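Local coordinates for fiber protein (Duck adenovirus 1, PDB 6ITX) that forms the trimeric head domain of the viral fibre, which probably binds a host receptor and so attaches the virus to its host cell for entry, at residues A[95-100]-A[126-131]; A[134-139]-A[295-300]. One frame throughout, in Å; residues are numbered along the deposited sequence.

How the contacts relate
Both contacts are antiparallel strand pairings in one sheet and both are buried. Strands 118-131 and 134-144 follow each other in the chain and lie side by side, so contact 1, contact 2 and the pairing between them make four neighbouring strands in the sheet, in the order 95-100, 126-131, 134-139 and 295-300. T129 O to H136 N and Y127 O to T138 N, both 2.8 Å, are probable hydrogen bonds joining the two contacts. Each contact has one face turned to neighbouring subunits and another turned into its own subunit. Contact 1 is held across its strands by backbone bonds and apolar touches, whereas contact 2 adds a histidine-threonine bond, aromatic rings and, at its end, part of a glutamine pocket.

Contact 1. Residues A[95-100]-A[126-131]; sequences RIISMG and VYLTSV
Strands 95-100 and 126-131 run antiparallel, 165° between their directions, and R95 with S130, I97 with L128 and M99 with V126 form three hydrogen-bonded pairs, each closed by two backbone bonds. In the non-hydrogen-bonded pairs between them, I96 with T129 and S98 with Y127, the CA atoms lie closer together than in the bonded pairs. One face is apolar where I97, M99, V126 and L128 stand, and R95 and S130 make its end polar. The methionine chain, extended beyond CG, reaches diagonally past its own partner V126, so that its terminal methyl CE meets L128 CD1 at 3.6 Å. The same leucine branch also approaches I97 CD1, at 4.1 Å, while I97 CG1 rests on L128 CB. Flexible methionine and branched aliphatics suit this buried part of the face, where the side chains touching across the strands are apolar; V185 and P167 also pack against it. On the other face, Y127 carries CG opposite its backbone N (chi1 -165°), and its ring leans diagonally across to I96 rather than standing over its partner S98. I96 packs round the phenol end, CG2 approaching obliquely to 3.5 Å from Y127 CZ and CD1 coming within 3.6 Å of Y127 OH. That hydroxyl is hydrogen-bonded to the carbonyl of G132 of a second subunit. The small polar S98 and T129 bond to W186 and H136 of adjoining strands. This is a regular antiparallel beta pairing within the fibre head, with one face packed inside the subunit and the other at the trimer interface.

Contact 2. Residues A[134-139]-A[295-300]; sequences LVHGTI and PFTYVG
V135 fits its side chain against the ring of Y298, its partner in an antiparallel hydrogen-bonded pair. V135 CB sits over one face, 3.8 Å from the ring centroid and 18° off the normal, a CH-pi contact, with CG1 on Y298 CE1 and CZ and CG2 on CZ and CE2. Y298 has chi1 62°, which places CG between its backbone N and carbonyl carbon and swings the ring across toward strand 134-139. F296 does the same at the next hydrogen-bonded pair, two residues along, where G137 has no side chain: its ring takes the place beside the glycine backbone, reaching obliquely past the G137 carbonyl until CE1 lies 3.9 Å from I139 CG2, with I139 N at the ring edge. On the other face the bumps are smaller, T138 CG2 lying against P295 CB at 4.1 Å. H136 and T297 stand side by side, and ND1 of H136 and OG1 of T297 are hydrogen-bonded, 2.7 Å apart, with OG1 near the plane of the imidazole and at its edge. The bond ties down one end of a ring that packs edge-to-face on H136 of each neighbouring subunit. The chemistry is thus divided: aromatic and aliphatic groups fill the subunit's interior, with the Y298 hydroxyl satisfied by the carbonyl of F196, a polar pair steadies a histidine in the trimer interface, and V299 and G300 help line the pocket holding glutamine.

Contact 1. Residues A[95-100]-A[126-131]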
loop_
_atom_site.group_PDB
_atom_site.type_symbol
_atom_site.label_atom_id
_atom_site.label_comp_id
_atom_site.label_asym_id
_atom_site.label_seq_id
_atom_site.Cartn_x
_atom_site.Cartn_y
_atom_site.Cartn_z
ATOM N N ARG A 95 1.566 -16.050 10.823
ATOM C CA ARG A 95 2.909 -16.610 10.811
ATOM C C ARG A 95 3.920 -15.526 10.469
ATOM O O ARG A 95 3.597 -14.545 9.790
ATOM C CB ARG A 95 3.028 -17.766 9.809
ATOM C CG ARG A 95 1.811 -18.639 9.826
ATOM C CD ARG A 95 1.986 -19.963 9.130
ATOM N NE ARG A 95 0.711 -20.667 9.205
ATOM C CZ ARG A 95 0.503 -21.771 9.916
ATOM N NH1 ARG A 95 -0.706 -22.314 9.943
ATOM N NH2 ARG A 95 1.505 -22.339 10.590
ATOM N N ILE A 96 5.148 -15.713 10.945
ATOM C CA ILE A 96 6.186 -14.702 10.827
ATOM C C ILE A 96 7.497 -15.372 10.449
ATOM O O ILE A 96 7.883 -16.375 11.056
ATOM C CB ILE A 96 6.362 -13.919 12.136
ATOM C CG1 ILE A 96 5.003 -13.533 12.737
ATOM C CG2 ILE A 96 7.258 -12.703 11.903
ATOM C CD1 ILE A 96 5.103 -12.441 13.760
ATOM N N ILE A 97 8.176 -14.828 9.437
ATOM C CA ILE A 97 9.557 -15.173 9.135
ATOM C C ILE A 97 10.288 -13.879 8.838
ATOM O O ILE A 97 9.681 -12.852 8.536
ATOM C CB ILE A 97 9.746 -16.144 7.934
ATOM C CG1 ILE A 97 9.315 -15.488 6.614
ATOM C CG2 ILE A 97 9.078 -17.496 8.184
ATOM C CD1 ILE A 97 9.803 -16.220 5.381
ATOM N N SER A 98 11.608 -13.947 8.904
ATOM C CA SER A 98 12.447 -12.820 8.553
ATOM C C SER A 98 13.721 -13.329 7.890
ATOM O O SER A 98 14.138 -14.473 8.094
ATOM C CB SER A 98 12.769 -11.969 9.790
ATOM O OG SER A 98 13.733 -12.610 10.591
ATOM N N MET A 99 14.325 -12.475 7.066
ATOM C CA MET A 99 15.573 -12.824 6.404
ATOM C C MET A 99 16.534 -11.651 6.464
ATOM O O MET A 99 16.122 -10.490 6.473
ATOM C CB MET A 99 15.331 -13.233 4.957
ATOM C CG MET A 99 13.949 -13.813 4.750
ATOM S SD MET A 99 13.619 -14.077 3.017
ATOM C CE MET A 99 12.014 -14.804 3.168
ATOM N N GLY A 100 17.819 -11.961 6.508
ATOM C CA GLY A 100 18.805 -10.922 6.627
ATOM C C GLY A 100 18.977 -10.490 8.069
ATOM O O GLY A 100 18.538 -11.156 9.012
ATOM N N VAL A 126 14.398 -8.388 5.774
ATOM C CA VAL A 126 13.061 -8.640 5.249
ATOM C C VAL A 126 12.206 -9.236 6.358
ATOM O O VAL A 126 12.558 -10.272 6.929
ATOM C CB VAL A 126 13.092 -9.586 4.039
ATOM C CG1 VAL A 126 11.751 -9.536 3.301
ATOM C CG2 VAL A 126 14.239 -9.234 3.123
ATOM N N TYR A 127 11.076 -8.600 6.635
ATOM C CA TYR A 127 10.136 -9.047 7.648
ATOM C C TYR A 127 8.841 -9.401 6.945
ATOM O O TYR A 127 8.199 -8.524 6.366
ATOM C CB TYR A 127 9.896 -7.959 8.697
ATOM C CG TYR A 127 9.215 -8.436 9.968
ATOM C CD1 TYR A 127 9.908 -9.216 10.911
ATOM C CD2 TYR A 127 7.896 -8.093 10.244
ATOM C CE1 TYR A 127 9.307 -9.631 12.081
ATOM C CE2 TYR A 127 7.280 -8.514 11.418
ATOM C CZ TYR A 127 7.986 -9.288 12.333
ATOM O OH TYR A 127 7.371 -9.716 13.506
ATOM N N LEU A 128 8.454 -10.672 6.996
ATOM C CA LEU A 128 7.250 -11.139 6.330
ATOM C C LEU A 128 6.282 -11.736 7.339
ATOM O O LEU A 128 6.667 -12.592 8.147
ATOM C CB LEU A 128 7.590 -12.164 5.259
ATOM C CG LEU A 128 8.595 -11.661 4.234
ATOM C CD1 LEU A 128 8.988 -12.798 3.340
ATOM C CD2 LEU A 128 7.998 -10.522 3.412
ATOM N N THR A 129 5.029 -11.285 7.278
ATOM C CA THR A 129 3.921 -11.904 7.983
ATOM C C THR A 129 2.942 -12.499 6.984
ATOM O O THR A 129 2.644 -11.896 5.953
ATOM C CB THR A 129 3.183 -10.902 8.873
ATOM O OG1 THR A 129 2.360 -10.049 8.063
ATOM C CG2 THR A 129 4.168 -10.076 9.676
ATOM N N SER A 130 2.444 -13.680 7.289
ATOM C CA SER A 130 1.411 -14.322 6.498
ATOM C C SER A 130 0.136 -14.289 7.320
ATOM O O SER A 130 0.082 -14.889 8.396
ATOM C CB SER A 130 1.790 -15.759 6.148
ATOM O OG SER A 130 0.677 -16.454 5.595
ATOM N N VAL A 131 -0.879 -13.584 6.825
ATOM C CA VAL A 131 -2.145 -13.484 7.533
ATOM C C VAL A 131 -3.271 -13.674 6.533
ATOM O O VAL A 131 -3.393 -12.905 5.579
ATOM C CB VAL A 131 -2.282 -12.158 8.321
ATOM C CG1 VAL A 131 -1.880 -10.994 7.479
ATOM C CG2 VAL A 131 -3.714 -11.981 8.877
#

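Contact 2. Residues A[134-139]-A[295-300]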
loop_
_atom_site.group_PDB
_atom_site.type_symbol
_atom_site.label_atom_id
_atom_site.label_comp_id
_atom_site.label_asym_id
_atom_site.label_seq_id
_atom_site.Cartn_x
_atom_site.Cartn_y
_atom_site.Cartn_z
ATOM N N LEU A 134 -2.639 -13.898 2.667
ATOM C CA LEU A 134 -1.900 -12.789 2.093
ATOM C C LEU A 134 -0.608 -12.648 2.867
ATOM O O LEU A 134 -0.591 -12.828 4.087
ATOM C CB LEU A 134 -2.699 -11.484 2.173
ATOM C CG LEU A 134 -3.972 -11.338 1.335
ATOM C CD1 LEU A 134 -4.475 -9.904 1.395
ATOM C CD2 LEU A 134 -3.752 -11.788 -0.108
ATOM N N VAL A 135 0.469 -12.347 2.166
ATOM C CA VAL A 135 1.722 -11.994 2.818
ATOM C C VAL A 135 1.780 -10.476 2.902
ATOM O O VAL A 135 1.561 -9.780 1.903
ATOM C CB VAL A 135 2.930 -12.557 2.048
ATOM C CG1 VAL A 135 4.217 -11.949 2.561
ATOM C CG2 VAL A 135 2.973 -14.059 2.146
ATOM N N HIS A 136 2.026 -9.961 4.095
ATOM C CA HIS A 136 2.323 -8.551 4.287
ATOM C C HIS A 136 3.735 -8.472 4.840
ATOM O O HIS A 136 4.023 -9.041 5.899
ATOM C CB HIS A 136 1.324 -7.884 5.237
ATOM C CG HIS A 136 -0.103 -8.097 4.851
ATOM N ND1 HIS A 136 -0.602 -7.755 3.611
ATOM C CD2 HIS A 136 -1.141 -8.624 5.541
ATOM C CE1 HIS A 136 -1.886 -8.062 3.555
ATOM N NE2 HIS A 136 -2.236 -8.598 4.711
ATOM N N GLY A 137 4.620 -7.789 4.117
ATOM C CA GLY A 137 6.004 -7.708 4.522
ATOM C C GLY A 137 6.559 -6.305 4.367
ATOM O O GLY A 137 5.912 -5.408 3.806
ATOM N N THR A 138 7.771 -6.125 4.900
ATOM C CA THR A 138 8.591 -4.958 4.614
ATOM C C THR A 138 9.958 -5.431 4.141
ATOM O O THR A 138 10.436 -6.493 4.547
ATOM C CB THR A 138 8.756 -4.023 5.837
ATOM O OG1 THR A 138 9.471 -4.700 6.875
ATOM C CG2 THR A 138 7.416 -3.581 6.377
ATOM N N ILE A 139 10.581 -4.644 3.268
ATOM C CA ILE A 139 11.965 -4.869 2.871
ATOM C C ILE A 139 12.755 -3.589 3.129
ATOM O O ILE A 139 12.256 -2.477 2.906
ATOM C CB ILE A 139 12.074 -5.321 1.403
ATOM C CG1 ILE A 139 13.535 -5.564 1.023
ATOM C CG2 ILE A 139 11.425 -4.319 0.486
ATOM C CD1 ILE A 139 13.714 -6.579 -0.103
ATOM N N PRO A 295 6.862 -1.275 2.940
ATOM C CA PRO A 295 5.807 -2.301 3.023
ATOM C C PRO A 295 5.248 -2.662 1.658
ATOM O O PRO A 295 5.082 -1.803 0.788
ATOM C CB PRO A 295 4.745 -1.638 3.903
ATOM C CG PRO A 295 4.954 -0.205 3.667
ATOM C CD PRO A 295 6.418 0.015 3.482
ATOM N N PHE A 296 4.966 -3.953 1.478
ATOM C CA PHE A 296 4.368 -4.482 0.258
ATOM C C PHE A 296 3.543 -5.709 0.611
ATOM O O PHE A 296 3.726 -6.317 1.671
ATOM C CB PHE A 296 5.437 -4.858 -0.771
ATOM C CG PHE A 296 6.369 -5.954 -0.296
ATOM C CD1 PHE A 296 7.460 -5.656 0.516
ATOM C CD2 PHE A 296 6.126 -7.282 -0.630
ATOM C CE1 PHE A 296 8.293 -6.656 0.975
ATOM C CE2 PHE A 296 6.959 -8.284 -0.175
ATOM C CZ PHE A 296 8.051 -7.969 0.628
ATOM N N THR A 297 2.650 -6.093 -0.305
ATOM C CA THR A 297 1.755 -7.228 -0.103
ATOM C C THR A 297 1.689 -8.082 -1.363
ATOM O O THR A 297 1.608 -7.556 -2.473
ATOM C CB THR A 297 0.337 -6.753 0.273
ATOM O OG1 THR A 297 0.328 -6.210 1.608
ATOM C CG2 THR A 297 -0.659 -7.901 0.199
ATOM N N TYR A 298 1.722 -9.403 -1.199
ATOM C CA TYR A 298 1.409 -10.312 -2.299
ATOM C C TYR A 298 0.648 -11.510 -1.751
ATOM O O TYR A 298 0.602 -11.739 -0.531
ATOM C CB TYR A 298 2.673 -10.779 -3.050
ATOM C CG TYR A 298 3.635 -11.555 -2.185
ATOM C CD1 TYR A 298 4.548 -10.894 -1.385
ATOM C CD2 TYR A 298 3.617 -12.939 -2.148
ATOM C CE1 TYR A 298 5.417 -11.584 -0.577
ATOM C CE2 TYR A 298 4.492 -13.640 -1.342
ATOM C CZ TYR A 298 5.392 -12.955 -0.558
ATOM O OH TYR A 298 6.277 -13.629 0.258
ATOM N N VAL A 299 0.067 -12.286 -2.671
ATOM C CA VAL A 299 -0.683 -13.484 -2.299
ATOM C C VAL A 299 0.287 -14.594 -1.914
ATOM O O VAL A 299 1.151 -14.993 -2.704
ATOM C CB VAL A 299 -1.602 -13.943 -3.437
ATOM C CG1 VAL A 299 -2.673 -14.867 -2.896
ATOM C CG2 VAL A 299 -2.241 -12.775 -4.140
ATOM N N GLY A 300 0.137 -15.109 -0.695
ATOM C CA GLY A 300 0.919 -16.240 -0.243
ATOM C C GLY A 300 0.420 -17.558 -0.813
ATOM O O GLY A 300 -0.570 -17.629 -1.545
#